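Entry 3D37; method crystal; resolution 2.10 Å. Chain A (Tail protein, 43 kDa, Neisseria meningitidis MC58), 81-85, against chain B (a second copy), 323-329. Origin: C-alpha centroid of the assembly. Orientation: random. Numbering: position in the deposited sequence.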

ATOM      1  N   SER A  81      11.208  -6.168 -17.106  1.00 35.54           N
ATOM      2  CA  SER A  81       9.814  -6.274 -17.522  1.00 38.54           C
ATOM      3  C   SER A  81       9.525  -5.010 -18.356  1.00 39.03           C
ATOM      4  O   SER A  81      10.441  -4.247 -18.615  1.00 37.77           O
ATOM      5  N   LYS A  82       8.296  -4.805 -18.827  1.00 41.44           N
ATOM      6  CA  LYS A  82       8.023  -3.602 -19.640  1.00 42.63           C
ATOM      7  C   LYS A  82       8.000  -2.466 -18.633  1.00 42.67           C
ATOM      8  O   LYS A  82       7.368  -2.559 -17.595  1.00 43.27           O
ATOM      9  N   GLY A  83       8.793  -1.450 -18.863  1.00 44.07           N
ATOM     10  CA  GLY A  83       8.960  -0.417 -17.839  1.00 45.15           C
ATOM     11  C   GLY A  83      10.124  -0.481 -16.854  1.00 46.07           C
ATOM     12  O   GLY A  83      10.446   0.528 -16.279  1.00 47.28           O
ATOM     13  N   SER A  84      10.773  -1.621 -16.625  1.00 47.26           N
ATOM     14  CA  SER A  84      11.935  -1.630 -15.691  1.00 47.59           C
ATOM     15  C   SER A  84      12.977  -2.624 -16.076  1.00 47.33           C
ATOM     16  O   SER A  84      12.639  -3.641 -16.651  1.00 46.47           O
ATOM     17  N   ARG A  85      14.245  -2.280 -15.834  1.00 47.23           N
ATOM     18  CA  ARG A  85      15.384  -3.183 -15.926  1.00 47.91           C
ATOM     19  C   ARG A  85      16.136  -2.937 -14.640  1.00 47.71           C
ATOM     20  O   ARG A  85      16.312  -1.765 -14.221  1.00 47.15           O
TER
ATOM     21  N   LEU B 323       4.288   6.640 -21.131  1.00 33.13           N
ATOM     22  CA  LEU B 323       5.357   5.855 -20.562  1.00 34.60           C
ATOM     23  C   LEU B 323       5.203   5.961 -19.095  1.00 35.65           C
ATOM     24  O   LEU B 323       5.197   7.057 -18.611  1.00 35.98           O
ATOM     25  N   SER B 324       5.181   4.817 -18.394  1.00 37.90           N
ATOM     26  CA  SER B 324       5.210   4.755 -16.906  1.00 40.98           C
ATOM     27  C   SER B 324       6.258   3.742 -16.416  1.00 42.16           C
ATOM     28  O   SER B 324       6.591   2.788 -17.116  1.00 41.11           O
ATOM     29  N   ARG B 325       6.769   3.944 -15.213  1.00 45.63           N
ATOM     30  CA  ARG B 325       7.633   2.896 -14.611  1.00 48.03           C
ATOM     31  C   ARG B 325       6.923   1.555 -14.555  1.00 48.66           C
ATOM     32  O   ARG B 325       7.478   0.562 -14.977  1.00 49.43           O
ATOM     33  N   MET B 326       5.677   1.540 -14.110  1.00 50.08           N
ATOM     34  CA  MET B 326       4.931   0.309 -13.938  1.00 50.40           C
ATOM     35  C   MET B 326       4.498  -0.381 -15.216  1.00 49.24           C
ATOM     36  O   MET B 326       4.521  -1.633 -15.290  1.00 49.19           O
ATOM     37  N   ASP B 327       4.064   0.373 -16.232  1.00 46.76           N
ATOM     38  CA  ASP B 327       3.618  -0.293 -17.466  1.00 45.53           C
ATOM     39  C   ASP B 327       4.456  -0.038 -18.706  1.00 43.11           C
ATOM     40  O   ASP B 327       4.106  -0.525 -19.741  1.00 41.25           O
ATOM     41  N   GLY B 328       5.582   0.664 -18.602  1.00 41.34           N
ATOM     42  CA  GLY B 328       6.391   0.902 -19.807  1.00 40.55           C
ATOM     43  C   GLY B 328       5.612   1.747 -20.815  1.00 39.42           C
ATOM     44  O   GLY B 328       4.709   2.517 -20.440  1.00 36.63           O
ATOM     45  N   THR B 329       5.912   1.565 -22.092  1.00 38.81           N
ATOM     46  CA  THR B 329       5.305   2.385 -23.130  1.00 38.52           C
ATOM     47  C   THR B 329       3.980   1.772 -23.599  1.00 36.80           C
ATOM     48  O   THR B 329       3.876   0.572 -23.837  1.00 34.51           O
TER

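This is a close, backbone-led contact between two turns from neighbouring copies of the tail protein, in which two glycines meet and no hydrogen bond crosses between the stretches. The CA atoms of G83(A) and G328(B) lie 3.5 Å apart, and G83(A) N is also 3.5 Å from G328(B) CA. A CB on either glycine would point into the other stretch: on G83(A) it would clash with R325(B) O and G328(B) N, on G328(B) with G83(A) N and K82(A) C. Backbone shape favours glycine too, with positive phi at both residues; G83(A) sits in a type II turn from S81(A) to S84(A), where a CB would also jam against the preceding carbonyl.

The facing loop is held by its own bonds: G328(B) N to S324(B) O at 2.8 Å, S324(B) N to G328(B) O at 3.1 Å, and D327(B) N to S324(B) OG at 2.8 Å, the serine in rotamer p. Across the gap, G83(A) CA makes a CA-H...O contact of 3.4 Å with R325(B) O. The carbonyls G83(A) O and R325(B) O approach to 3.2 Å, but both are acceptors and cannot bond.

Among the side chains, R325(B) comes nearest. Its CB points sideways, yet with chi1 at -99° and chi2 m the chain brings its end closer, and its guanidinium approaches G83(A) O obliquely; R325(B) NE lies 3.7 Å from G83(A) O. S84(A), sideways with chi1 at 6°, places OG 3.9 Å from R325(B) O. K82(A) starts sideways in rotamer m, but its amine leads away; its carbonyl O instead lies 3.8 Å from G328(B) N. M326(B) (chi1 t) and D327(B) (m) point away, leaving their backbones to the contact.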

ATOM      1  CB  SER A  81       8.893  -6.394 -16.312  1.00 39.48           C
ATOM      2  OG  SER A  81       9.070  -5.304 -15.426  1.00 43.00           O
ATOM      3  CB  LYS A  82       6.734  -3.683 -20.482  1.00 43.30           C
ATOM      4  CG  LYS A  82       6.816  -4.569 -21.756  1.00 45.93           C
ATOM      5  CD  LYS A  82       8.127  -4.448 -22.595  1.00 47.10           C
ATOM      6  CE  LYS A  82       8.111  -5.462 -23.750  1.00 47.79           C
ATOM      7  NZ  LYS A  82       8.822  -6.695 -23.355  1.00 49.19           N
ATOM      8  CB  SER A  84      11.493  -1.870 -14.238  1.00 49.07           C
ATOM      9  OG  SER A  84      10.092  -2.154 -14.143  1.00 52.71           O
ATOM     10  CB  ARG A  85      16.306  -2.908 -17.123  1.00 48.04           C
ATOM     11  CG  ARG A  85      15.588  -2.956 -18.492  1.00 52.51           C
ATOM     12  CD  ARG A  85      16.312  -2.236 -19.677  1.00 53.32           C
ATOM     13  NE  ARG A  85      17.179  -3.137 -20.448  1.00 56.77           N
ATOM     14  CZ  ARG A  85      18.400  -3.521 -20.050  1.00 57.94           C
ATOM     15  NH1 ARG A  85      19.118  -4.356 -20.809  1.00 57.44           N
ATOM     16  NH2 ARG A  85      18.924  -3.076 -18.904  1.00 58.75           N
TER
ATOM     17  CB  LEU B 323       6.741   6.416 -20.887  1.00 33.71           C
ATOM     18  CG  LEU B 323       7.983   5.812 -20.150  1.00 33.29           C
ATOM     19  CD1 LEU B 323       8.160   4.299 -20.414  1.00 30.46           C
ATOM     20  CD2 LEU B 323       9.272   6.566 -20.553  1.00 32.68           C
ATOM     21  CB  SER B 324       3.859   4.326 -16.332  1.00 40.82           C
ATOM     22  OG  SER B 324       3.417   3.072 -16.845  1.00 41.68           O
ATOM     23  CB  ARG B 325       8.181   3.267 -13.234  1.00 50.06           C
ATOM     24  CG  ARG B 325       9.644   3.799 -13.246  1.00 53.80           C
ATOM     25  CD  ARG B 325      10.666   2.801 -13.862  1.00 60.00           C
ATOM     26  NE  ARG B 325      11.853   3.431 -14.491  1.00 61.09           N
ATOM     27  CZ  ARG B 325      11.867   4.276 -15.542  1.00 61.51           C
ATOM     28  NH1 ARG B 325      10.742   4.708 -16.170  1.00 61.04           N
ATOM     29  NH2 ARG B 325      13.044   4.712 -15.972  1.00 61.96           N
ATOM     30  CB  MET B 326       3.704   0.588 -13.091  1.00 51.34           C
ATOM     31  CG  MET B 326       2.649  -0.536 -13.092  1.00 53.19           C
ATOM     32  SD  MET B 326       1.938  -0.792 -11.417  1.00 61.83           S
ATOM     33  CE  MET B 326       3.170  -1.918 -10.732  1.00 60.73           C
ATOM     34  CB  ASP B 327       2.139  -0.011 -17.749  1.00 46.65           C
ATOM     35  CG  ASP B 327       1.221  -0.738 -16.786  1.00 49.61           C
ATOM     36  OD1 ASP B 327       1.122  -1.990 -16.902  1.00 54.96           O
ATOM     37  OD2 ASP B 327       0.622  -0.064 -15.937  1.00 51.77           O
ATOM     38  CB  THR B 329       6.239   2.609 -24.353  1.00 39.74           C
ATOM     39  OG1 THR B 329       6.462   1.358 -24.977  1.00 42.43           O
ATOM     40  CG2 THR B 329       7.579   3.201 -23.913  1.00 41.65           C
TER